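Local coordinates for protein neural-cadherin (Drosophila melanogaster, PDB 3UBG) that mediates calcium-dependent, preferentially homophilic adhesion between cells, here as a fragment of three successive extracellular cadherin repeats, at residues Thr12-Asp17 with Lys97-Glu102; Asn41-Val46 with Lys56-Glu61; Tyr177-Lys182 with Leu203-Gly208; Pro104-Arg109 with Leu130-Pro135. All coordinates share one frame; numbering follows the deposited sequence.

Contact 1: residues Thr12-Asp17 with Lys97-Glu102; sequences TEADGD and KDVNDE. With CA (calcium ion), chain E; CA (calcium ion), chain F; CA (calcium ion), chain D.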
# COMPACT_ATOMS: atom_id res chain seq x y z
N THR A 12 -20.57 15.21 5.16
CA THR A 12 -19.53 14.63 4.32
C THR A 12 -18.19 14.72 5.04
O THR A 12 -17.98 15.62 5.88
CB THR A 12 -19.43 15.36 2.97
OG1 THR A 12 -18.84 16.65 3.18
CG2 THR A 12 -20.82 15.50 2.34
N GLU A 13 -17.28 13.80 4.74
CA GLU A 13 -15.92 13.93 5.25
C GLU A 13 -15.29 15.27 4.81
O GLU A 13 -14.41 15.81 5.49
CB GLU A 13 -15.05 12.75 4.81
CG GLU A 13 -14.84 12.67 3.31
CD GLU A 13 -14.10 11.42 2.87
OE1 GLU A 13 -14.46 10.89 1.80
OE2 GLU A 13 -13.17 10.96 3.57
N ALA A 14 -15.76 15.81 3.69
CA ALA A 14 -15.22 17.09 3.22
C ALA A 14 -15.70 18.29 4.04
O ALA A 14 -15.05 19.33 4.06
CB ALA A 14 -15.53 17.29 1.74
N ASP A 15 -16.84 18.15 4.70
CA ASP A 15 -17.30 19.20 5.61
C ASP A 15 -16.31 19.34 6.76
O ASP A 15 -16.24 20.38 7.40
CB ASP A 15 -18.70 18.89 6.15
CG ASP A 15 -19.76 18.87 5.08
OD1 ASP A 15 -19.66 19.64 4.10
OD2 ASP A 15 -20.71 18.08 5.22
N GLY A 16 -15.57 18.28 7.04
CA GLY A 16 -14.50 18.30 8.02
C GLY A 16 -13.10 18.41 7.38
O GLY A 16 -12.14 17.83 7.87
N ASP A 17 -12.98 19.18 6.30
CA ASP A 17 -11.70 19.31 5.62
C ASP A 17 -10.77 20.37 6.19
O ASP A 17 -9.66 20.54 5.69
CB ASP A 17 -11.88 19.53 4.10
CG ASP A 17 -12.55 20.85 3.77
OD1 ASP A 17 -13.11 21.50 4.68
OD2 ASP A 17 -12.55 21.22 2.58
N LYS A 97 -20.02 10.92 5.63
CA LYS A 97 -20.35 10.50 4.28
C LYS A 97 -19.14 10.57 3.37
O LYS A 97 -18.36 11.51 3.43
CB LYS A 97 -21.49 11.36 3.75
CG LYS A 97 -22.82 10.98 4.36
CD LYS A 97 -23.91 11.83 3.81
CE LYS A 97 -23.92 13.16 4.48
NZ LYS A 97 -24.94 14.04 3.89
N ASP A 98 -19.00 9.56 2.52
CA ASP A 98 -17.85 9.46 1.64
C ASP A 98 -17.91 10.47 0.51
O ASP A 98 -18.95 10.67 -0.10
CB ASP A 98 -17.76 8.06 1.04
CG ASP A 98 -16.58 7.91 0.11
OD1 ASP A 98 -15.48 8.29 0.54
OD2 ASP A 98 -16.75 7.45 -1.03
N VAL A 99 -16.77 11.09 0.23
CA VAL A 99 -16.60 11.96 -0.92
C VAL A 99 -15.43 11.38 -1.72
O VAL A 99 -14.57 10.70 -1.17
CB VAL A 99 -16.32 13.44 -0.47
CG1 VAL A 99 -15.78 14.26 -1.60
CG2 VAL A 99 -17.59 14.09 0.10
N ASN A 100 -15.39 11.59 -3.01
CA ASN A 100 -14.31 11.01 -3.80
C ASN A 100 -13.07 11.89 -3.68
O ASN A 100 -12.97 12.93 -4.33
CB ASN A 100 -14.74 10.86 -5.26
CG ASN A 100 -13.84 9.90 -6.03
OD1 ASN A 100 -12.62 9.92 -5.89
ND2 ASN A 100 -14.44 9.08 -6.88
N ASP A 101 -12.13 11.47 -2.84
CA ASP A 101 -11.06 12.35 -2.42
C ASP A 101 -9.74 11.62 -2.18
O ASP A 101 -8.81 12.20 -1.61
CB ASP A 101 -11.48 13.12 -1.17
CG ASP A 101 -11.48 12.25 0.08
OD1 ASP A 101 -11.57 11.02 -0.04
OD2 ASP A 101 -11.41 12.80 1.20
N GLU A 102 -9.67 10.36 -2.58
CA GLU A 102 -8.42 9.61 -2.45
C GLU A 102 -7.91 9.15 -3.82
O GLU A 102 -8.67 8.68 -4.65
CB GLU A 102 -8.60 8.42 -1.52
CG GLU A 102 -9.12 8.81 -0.14
CD GLU A 102 -8.19 9.78 0.59
OE1 GLU A 102 -7.05 9.98 0.14
OE2 GLU A 102 -8.60 10.33 1.62
CA CA E . -13.33 9.22 0.24
CA CA F . -10.82 10.67 2.65
CA CA D . -10.71 8.32 -5.80
O HOH W 1 -9.90 12.72 4.22
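Glu13 and Asp101 both turn CG into the position between backbone N and carbonyl carbon (chi1 65° and 74°), and from there their carboxylates meet from opposite directions, planes 50° apart, around two calcium ions. Beyond CG the Glu13 chain runs extended, carrying OE1 to one calcium and OE2, at 2.5 Å from its metal, to the other. Asp101 OD1 bridges the same two ions. The first calcium is also held by Asp98 OD1 and the carbonyl of Val99, the second by Glu102 OE2 and a water. Glu13 OE1 does double duty: besides its metal it accepts the N-H of Val99 on its anti lone pair, 2.8 Å and nearly straight. Tyr60 N donates a hydrogen bond to Glu13 OE2. Next to this site the backbones pair as parallel strands at Thr12 and Lys97, and Glu13 N donates to Lys97 O at 2.9 Å. Val99 CG2 packs 3.6 Å from Thr12 CB and also reaches the methyl of Ala14. Thr12 OG1 accepts from Asp15 N in an ST motif, while Thr12 N donates to Asp15 OD2, so the turn is tied at both ends. A glycine at Thr12 would probably leave Asp15 N without that acceptor and open a gap against Val99. The 97-102 linker carries the sequence DVNDE, a form of the cadherin DXNDN calcium motif. Asn100 OD1 and Glu102 O bind a third calcium, completed by residues such as Asp134 and Asp136. So many carboxylates would probably repel one another without calcium, which fits an interdomain joint that calcium rigidifies.

Contact 2: residues Asn41-Val46 with Lys56-Glu61; sequences NPWVTV and KKWDYE. With CA (calcium ion), chain F; CA (calcium ion), chain E.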
# COMPACT_ATOMS: atom_id res chain seq x y z
N ASN A 41 -10.61 12.45 21.50
CA ASN A 41 -11.01 11.94 20.19
C ASN A 41 -10.07 12.43 19.07
O ASN A 41 -9.69 13.58 19.04
CB ASN A 41 -12.43 12.36 19.88
CG ASN A 41 -13.01 11.59 18.73
OD1 ASN A 41 -12.86 11.97 17.57
ND2 ASN A 41 -13.66 10.49 19.04
N PRO A 42 -9.72 11.54 18.13
CA PRO A 42 -8.79 11.95 17.08
C PRO A 42 -9.40 12.96 16.14
O PRO A 42 -8.66 13.73 15.53
CB PRO A 42 -8.53 10.64 16.30
CG PRO A 42 -9.00 9.54 17.20
CD PRO A 42 -10.12 10.13 18.01
N TRP A 43 -10.73 12.97 16.02
CA TRP A 43 -11.40 13.70 14.94
C TRP A 43 -12.03 15.01 15.36
O TRP A 43 -12.23 15.91 14.54
CB TRP A 43 -12.46 12.82 14.30
CG TRP A 43 -11.95 11.49 13.86
CD1 TRP A 43 -12.21 10.28 14.44
CD2 TRP A 43 -11.10 11.21 12.74
NE1 TRP A 43 -11.57 9.28 13.76
CE2 TRP A 43 -10.89 9.81 12.70
CE3 TRP A 43 -10.49 12.01 11.75
CZ2 TRP A 43 -10.10 9.20 11.72
CZ3 TRP A 43 -9.70 11.39 10.77
CH2 TRP A 43 -9.51 10.01 10.77
N VAL A 44 -12.39 15.12 16.63
CA VAL A 44 -13.10 16.29 17.09
C VAL A 44 -12.53 16.80 18.43
O VAL A 44 -12.00 16.01 19.25
CB VAL A 44 -14.64 16.00 17.24
CG1 VAL A 44 -15.30 15.75 15.88
CG2 VAL A 44 -14.91 14.85 18.18
N THR A 45 -12.60 18.11 18.65
CA THR A 45 -12.47 18.66 19.99
C THR A 45 -13.81 19.21 20.45
O THR A 45 -14.62 19.66 19.63
CB THR A 45 -11.38 19.79 20.11
OG1 THR A 45 -11.68 20.87 19.22
CG2 THR A 45 -10.01 19.23 19.82
N VAL A 46 -14.05 19.18 21.75
CA VAL A 46 -15.21 19.86 22.34
C VAL A 46 -14.74 21.08 23.15
O VAL A 46 -13.92 20.96 24.06
CB VAL A 46 -16.02 18.90 23.23
CG1 VAL A 46 -17.30 19.56 23.75
CG2 VAL A 46 -16.35 17.60 22.47
N LYS A 56 -8.33 16.31 13.71
CA LYS A 56 -7.72 15.78 12.50
C LYS A 56 -8.75 15.92 11.41
O LYS A 56 -9.93 15.70 11.67
CB LYS A 56 -7.38 14.30 12.70
CG LYS A 56 -6.68 13.65 11.54
CD LYS A 56 -6.43 12.20 11.88
CE LYS A 56 -5.31 11.61 11.07
NZ LYS A 56 -5.20 10.15 11.38
N LYS A 57 -8.33 16.30 10.21
CA LYS A 57 -9.25 16.38 9.08
C LYS A 57 -10.02 15.08 8.95
O LYS A 57 -9.45 13.99 9.03
CB LYS A 57 -8.52 16.67 7.78
CG LYS A 57 -7.79 17.98 7.78
CD LYS A 57 -7.18 18.30 6.42
CE LYS A 57 -6.49 19.66 6.42
NZ LYS A 57 -5.74 19.90 5.16
N TRP A 58 -11.32 15.20 8.72
CA TRP A 58 -12.17 14.05 8.64
C TRP A 58 -11.77 13.19 7.46
O TRP A 58 -11.35 13.70 6.41
CB TRP A 58 -13.63 14.48 8.57
CG TRP A 58 -14.13 15.01 9.91
CD1 TRP A 58 -13.44 15.05 11.09
CD2 TRP A 58 -15.42 15.56 10.17
NE1 TRP A 58 -14.22 15.59 12.08
CE2 TRP A 58 -15.45 15.91 11.55
CE3 TRP A 58 -16.56 15.79 9.39
CZ2 TRP A 58 -16.58 16.48 12.15
CZ3 TRP A 58 -17.69 16.36 10.01
CH2 TRP A 58 -17.69 16.70 11.37
N ASP A 59 -11.87 11.87 7.63
CA ASP A 59 -11.45 10.93 6.61
C ASP A 59 -12.27 9.65 6.71
O ASP A 59 -12.05 8.80 7.58
CB ASP A 59 -9.94 10.65 6.73
CG ASP A 59 -9.42 9.66 5.68
OD1 ASP A 59 -10.12 9.34 4.70
OD2 ASP A 59 -8.29 9.19 5.86
N TYR A 60 -13.23 9.54 5.80
CA TYR A 60 -14.14 8.42 5.70
C TYR A 60 -13.38 7.09 5.55
O TYR A 60 -13.77 6.08 6.11
CB TYR A 60 -15.07 8.66 4.50
CG TYR A 60 -16.09 7.56 4.27
CD1 TYR A 60 -17.37 7.64 4.83
CD2 TYR A 60 -15.79 6.45 3.48
CE1 TYR A 60 -18.30 6.63 4.62
CE2 TYR A 60 -16.69 5.45 3.28
CZ TYR A 60 -17.95 5.53 3.84
OH TYR A 60 -18.84 4.51 3.60
N GLU A 61 -12.27 7.11 4.82
CA GLU A 61 -11.42 5.94 4.69
C GLU A 61 -10.80 5.45 6.00
O GLU A 61 -10.59 4.27 6.18
CB GLU A 61 -10.34 6.16 3.61
CG GLU A 61 -10.87 6.10 2.19
CD GLU A 61 -11.91 7.18 1.87
OE1 GLU A 61 -11.70 8.35 2.27
OE2 GLU A 61 -12.94 6.86 1.22
CA CA F . -10.82 10.67 2.65
CA CA E . -13.33 9.22 0.24
O HOH W 1 -9.90 12.72 4.22
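Two hydrogen bonds join Asn41-Val46 to Lys56-Glu61, both accepted by backbone carbonyls. Lys56 N donates its N-H to Pro42 O at 3.2 Å, lying in the carbonyl plane. Trp58 NE1 reaches Trp43 O at the same length; the acceptor lies close to the indole plane, yet the donor stands 49° out of the carbonyl plane, off its lone pairs. Within 41-46, Asn41 OD1 accepts from Trp43 N at 2.8 Å, an Asx turn that fixes the backbone just ahead of strand 44-46. That strand and 51-54 form a hairpin of the first cadherin repeat here, and the contact joins its two chains at the open end, away from the turn. Apolar packing is built on two indoles. Trp43 lies alongside Lys56, with Lys56 CD 3.5 Å from Trp43 CZ3; the lysine, fully extended with CG anti to N (chi1 -177°), lays its methylenes along the ring. Val44 CG1 touches the edge of Trp58 at CZ2. A leucine in place of Trp58 would probably leave Trp43 O without its indole donor and Val44 with a gap beside it. At the ring edge of Trp43, in plane, Lys57 O makes a polar contact, 3.1 Å from CZ3. Metal ligation ends the segment: Asp59 OD1 and Glu61 OE1 share one calcium ion, Glu61 chelates a second through both oxygens, and a water on the first calcium donates to Trp58 O.

Contact 3: residues Tyr177-Lys182 with Leu203-Gly208; sequences YVLYVK and LSIVGG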
# COMPACT_ATOMS: atom_id res chain seq x y z
N TYR A 177 11.56 -2.48 -24.18
CA TYR A 177 10.56 -1.53 -24.61
C TYR A 177 9.95 -0.95 -23.36
O TYR A 177 9.40 -1.68 -22.53
CB TYR A 177 9.53 -2.21 -25.51
CG TYR A 177 10.18 -2.93 -26.66
CD1 TYR A 177 10.67 -4.21 -26.50
CD2 TYR A 177 10.33 -2.31 -27.90
CE1 TYR A 177 11.29 -4.87 -27.53
CE2 TYR A 177 10.95 -2.97 -28.95
CZ TYR A 177 11.43 -4.25 -28.75
OH TYR A 177 12.04 -4.92 -29.78
N VAL A 178 10.09 0.37 -23.21
CA VAL A 178 9.63 1.06 -22.02
C VAL A 178 8.39 1.94 -22.22
O VAL A 178 8.37 2.82 -23.08
CB VAL A 178 10.73 1.92 -21.41
CG1 VAL A 178 10.17 2.72 -20.25
CG2 VAL A 178 11.88 1.03 -20.95
N LEU A 179 7.36 1.69 -21.42
CA LEU A 179 6.19 2.57 -21.35
C LEU A 179 6.04 3.17 -19.96
O LEU A 179 6.39 2.54 -18.96
CB LEU A 179 4.89 1.82 -21.69
CG LEU A 179 4.76 1.10 -23.03
CD1 LEU A 179 3.63 0.06 -22.97
CD2 LEU A 179 4.57 2.07 -24.18
N TYR A 180 5.52 4.38 -19.90
CA TYR A 180 5.17 4.96 -18.62
C TYR A 180 3.67 5.05 -18.54
O TYR A 180 3.03 5.64 -19.42
CB TYR A 180 5.79 6.35 -18.45
CG TYR A 180 7.23 6.27 -18.07
CD1 TYR A 180 8.21 6.14 -19.04
CD2 TYR A 180 7.61 6.30 -16.75
CE1 TYR A 180 9.55 6.06 -18.69
CE2 TYR A 180 8.93 6.22 -16.38
CZ TYR A 180 9.90 6.09 -17.35
OH TYR A 180 11.22 6.00 -16.98
N VAL A 181 3.10 4.47 -17.49
CA VAL A 181 1.66 4.35 -17.40
C VAL A 181 1.11 5.01 -16.15
O VAL A 181 1.82 5.28 -15.20
CB VAL A 181 1.21 2.89 -17.39
CG1 VAL A 181 1.56 2.22 -18.72
CG2 VAL A 181 1.82 2.14 -16.18
N LYS A 182 -0.19 5.26 -16.15
CA LYS A 182 -0.84 5.74 -14.96
C LYS A 182 -2.32 5.36 -14.99
O LYS A 182 -2.86 5.00 -16.05
CB LYS A 182 -0.67 7.26 -14.85
CG LYS A 182 -1.51 8.04 -15.81
CD LYS A 182 -1.70 9.47 -15.31
CE LYS A 182 -2.68 10.26 -16.18
NZ LYS A 182 -2.87 11.65 -15.64
N LEU A 203 6.84 0.63 -17.04
CA LEU A 203 6.60 -0.75 -17.44
C LEU A 203 7.71 -1.23 -18.40
O LEU A 203 7.93 -0.66 -19.48
CB LEU A 203 5.21 -0.89 -18.06
CG LEU A 203 4.83 -2.13 -18.87
CD1 LEU A 203 5.12 -3.43 -18.14
CD2 LEU A 203 3.37 -2.04 -19.24
N SER A 204 8.43 -2.25 -17.95
CA SER A 204 9.56 -2.79 -18.68
C SER A 204 9.14 -4.05 -19.47
O SER A 204 8.77 -5.07 -18.88
CB SER A 204 10.66 -3.13 -17.69
OG SER A 204 11.81 -3.63 -18.35
N ILE A 205 9.19 -3.97 -20.80
CA ILE A 205 8.88 -5.10 -21.65
C ILE A 205 10.09 -5.55 -22.45
O ILE A 205 10.57 -4.84 -23.33
CB ILE A 205 7.76 -4.75 -22.62
CG1 ILE A 205 6.64 -4.01 -21.88
CG2 ILE A 205 7.26 -6.01 -23.33
CD1 ILE A 205 5.39 -3.77 -22.70
N VAL A 206 10.58 -6.74 -22.15
CA VAL A 206 11.76 -7.25 -22.84
C VAL A 206 11.41 -8.28 -23.91
O VAL A 206 10.56 -9.14 -23.68
CB VAL A 206 12.74 -7.89 -21.85
CG1 VAL A 206 13.87 -8.60 -22.61
CG2 VAL A 206 13.28 -6.86 -20.91
N GLY A 207 12.06 -8.19 -25.06
CA GLY A 207 11.83 -9.15 -26.13
C GLY A 207 12.36 -10.53 -25.81
O GLY A 207 13.48 -10.68 -25.32
N GLY A 208 11.55 -11.55 -26.07
CA GLY A 208 11.98 -12.92 -25.92
C GLY A 208 11.88 -13.42 -24.50
O GLY A 208 10.94 -14.11 -24.14
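Leu179 CD1 sits at the apolar centre, 4.3 Å from Leu203 CD2 and 4.2 Å from Ile205 CD1, where two neighbouring antiparallel strands of the second cadherin repeat of this fragment, a Greek-key beta-sandwich, run side by side. The strand axes approach to 4.9 Å with their directions 161° apart. Tyr177, Leu179, Leu203 and Ile205 share one face of the sheet, and Phe154 from strand 154-156 of the opposing sheet packs against Tyr177, Leu179 and Ile205, which places this face in the sandwich core. Tyr177 CB lies 4.2 Å from Ile205 CB. Val178 and Ser204 form the non-hydrogen-bonded pair on the other face; Val178 CA approaches Leu203 O as a CA-H...O contact. On each side of that pair two backbone bonds link the strands. Leu203 N to Leu179 O, 2.7 Å, is nearly straight at 170°, and Leu179 N returns a bond to Leu203 O. Tyr177 and Ile205 likewise exchange two backbone hydrogen bonds. At the polar margin Ser204 OG bonds Glu176 and Arg210, and Tyr177 OH takes the N-H of Gln172. With CG beside its own N (chi1 -54°), Tyr177 presents a ring edge to Ile205 O, which lies in the ring plane 3.2 Å from CD1.

Contact 4: residues Pro104-Arg109 with Leu130-Pro135; sequences PYFINR and LQARDP. With CA (calcium ion), chain D.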
# COMPACT_ATOMS: atom_id res chain seq x y z
N PRO A 104 -6.13 6.91 -6.82
CA PRO A 104 -5.95 5.48 -7.11
C PRO A 104 -4.50 5.02 -7.00
O PRO A 104 -3.58 5.83 -7.03
CB PRO A 104 -6.40 5.37 -8.57
CG PRO A 104 -6.09 6.72 -9.14
CD PRO A 104 -6.46 7.67 -8.03
N TYR A 105 -4.30 3.72 -6.90
CA TYR A 105 -2.98 3.15 -6.74
C TYR A 105 -2.92 1.81 -7.48
O TYR A 105 -3.94 1.14 -7.65
CB TYR A 105 -2.66 2.97 -5.25
CG TYR A 105 -3.65 2.11 -4.53
CD1 TYR A 105 -3.42 0.75 -4.35
CD2 TYR A 105 -4.83 2.65 -4.04
CE1 TYR A 105 -4.34 -0.04 -3.70
CE2 TYR A 105 -5.75 1.86 -3.38
CZ TYR A 105 -5.50 0.52 -3.20
OH TYR A 105 -6.43 -0.29 -2.56
N PHE A 106 -1.73 1.44 -7.93
CA PHE A 106 -1.56 0.18 -8.67
C PHE A 106 -1.46 -0.99 -7.71
O PHE A 106 -0.82 -0.88 -6.65
CB PHE A 106 -0.34 0.24 -9.58
CG PHE A 106 -0.53 1.08 -10.82
CD1 PHE A 106 0.17 2.26 -10.98
CD2 PHE A 106 -1.38 0.67 -11.84
CE1 PHE A 106 0.01 3.04 -12.13
CE2 PHE A 106 -1.54 1.43 -12.99
CZ PHE A 106 -0.85 2.63 -13.13
N ILE A 107 -2.10 -2.09 -8.06
CA ILE A 107 -2.07 -3.29 -7.23
C ILE A 107 -1.22 -4.39 -7.87
O ILE A 107 -1.01 -5.45 -7.28
CB ILE A 107 -3.50 -3.80 -6.93
CG1 ILE A 107 -4.20 -4.27 -8.21
CG2 ILE A 107 -4.32 -2.73 -6.23
CD1 ILE A 107 -5.54 -4.93 -7.97
N ASN A 108 -0.73 -4.12 -9.08
CA ASN A 108 0.23 -5.00 -9.77
C ASN A 108 1.40 -5.45 -8.90
O ASN A 108 2.07 -4.64 -8.27
CB ASN A 108 0.80 -4.31 -11.01
CG ASN A 108 -0.23 -4.14 -12.10
OD1 ASN A 108 -0.89 -3.09 -12.20
ND2 ASN A 108 -0.37 -5.16 -12.95
N ARG A 109 1.68 -6.74 -8.89
CA ARG A 109 2.89 -7.23 -8.25
C ARG A 109 3.51 -8.31 -9.13
O ARG A 109 2.80 -9.05 -9.79
CB ARG A 109 2.59 -7.78 -6.85
CG ARG A 109 2.05 -6.74 -5.85
CD ARG A 109 3.08 -5.61 -5.59
NE ARG A 109 2.66 -4.71 -4.52
CZ ARG A 109 2.00 -3.56 -4.70
NH1 ARG A 109 1.67 -3.14 -5.91
NH2 ARG A 109 1.68 -2.82 -3.65
N LEU A 130 -2.57 -3.83 -16.57
CA LEU A 130 -2.49 -2.84 -15.50
C LEU A 130 -3.67 -3.08 -14.58
O LEU A 130 -4.78 -3.35 -15.03
CB LEU A 130 -2.50 -1.40 -16.05
CG LEU A 130 -1.42 -0.99 -17.05
CD1 LEU A 130 -1.62 0.45 -17.53
CD2 LEU A 130 -0.03 -1.18 -16.49
N GLN A 131 -3.44 -3.00 -13.28
CA GLN A 131 -4.51 -3.22 -12.33
C GLN A 131 -4.43 -2.17 -11.23
O GLN A 131 -3.48 -2.15 -10.47
CB GLN A 131 -4.42 -4.62 -11.73
CG GLN A 131 -4.68 -5.75 -12.72
CD GLN A 131 -4.39 -7.13 -12.12
OE1 GLN A 131 -5.27 -7.97 -12.04
NE2 GLN A 131 -3.15 -7.36 -11.70
N ALA A 132 -5.41 -1.30 -11.17
CA ALA A 132 -5.37 -0.28 -10.13
C ALA A 132 -6.61 -0.36 -9.27
O ALA A 132 -7.65 -0.77 -9.73
CB ALA A 132 -5.23 1.11 -10.75
N ARG A 133 -6.50 0.02 -8.01
CA ARG A 133 -7.68 0.24 -7.19
C ARG A 133 -7.78 1.68 -6.75
O ARG A 133 -6.87 2.47 -6.97
CB ARG A 133 -7.71 -0.68 -5.98
CG ARG A 133 -8.06 -2.11 -6.32
CD ARG A 133 -8.39 -2.87 -5.04
NE ARG A 133 -8.56 -4.30 -5.28
CZ ARG A 133 -7.75 -5.23 -4.78
NH1 ARG A 133 -6.73 -4.88 -4.00
NH2 ARG A 133 -7.98 -6.52 -5.04
N ASP A 134 -8.89 2.01 -6.12
CA ASP A 134 -9.13 3.33 -5.60
C ASP A 134 -10.00 3.21 -4.35
O ASP A 134 -10.96 2.46 -4.34
CB ASP A 134 -9.82 4.18 -6.66
CG ASP A 134 -10.07 5.59 -6.20
OD1 ASP A 134 -10.91 5.82 -5.28
OD2 ASP A 134 -9.40 6.49 -6.76
N PRO A 135 -9.66 3.97 -3.30
CA PRO A 135 -10.25 3.81 -1.97
C PRO A 135 -11.69 4.29 -1.86
O PRO A 135 -12.40 3.84 -0.98
CB PRO A 135 -9.34 4.66 -1.07
CG PRO A 135 -8.10 4.91 -1.87
CD PRO A 135 -8.54 4.92 -3.29
CA CA D . -10.71 8.32 -5.80
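Tyr105 and Arg133 exchange two backbone bonds as an antiparallel hydrogen-bonded pair: Tyr105 N to Arg133 O at 2.9 Å and Arg133 N to Tyr105 O at 2.8 Å. Two residues along, Gln131 O takes the N-H of Ile107, 2.8 Å and almost linear at 177°. Gln131 N is met by a side chain, Asn108 OD1, 2.8 Å away, with the donor 23° out of the amide's carbonyl plane. Asn108 ND2 donates to Thr129 O, so both ends of this buried amide are used, and Tyr143 OH serves Ala132 N. Side chains fill in around this ladder. Ile107 CD1 lies over one face of the Arg133 guanidinium, 3.9 Å above its centre, and the Tyr105 ring lies with one face over Arg133 O. On the other face of the sheet Phe106 CD2 meets Ala132 CB at 4.0 Å. Asp134 grips a calcium ion with both oxygens, OD2 at 2.5 Å, while OD2 lies beside Pro104 N, which has no hydrogen to give. Strand 105-106 enters the second cadherin repeat directly after the linker and pairs at the edge of its sheet; calcium, shared with Asp136 and Asp185, is likely to offset much of the charge of Asp134.

From the N terminus, strand 3-12 opens contact 1, whose partner arrives some 80 residues later; contact 2 (41-46 with 56-61) is nested inside that loop and closes a short one of its own. The two touch: Gly16 O lies 2.9 Å from Trp58 N, a probable hydrogen bond, and both share two calcium ions. Contact 4 then follows in series, closing the loop between 104-109 and 130-135, and a third calcium joins it to contact 1 across the boundary of the first two repeats. Contact 3 comes last, closing the loop between strands 176-185 and 195-207, and adjoins contact 4, where Val181 packs on Leu130 and Phe106, so the two sheets of the second repeat meet there. No loops cross.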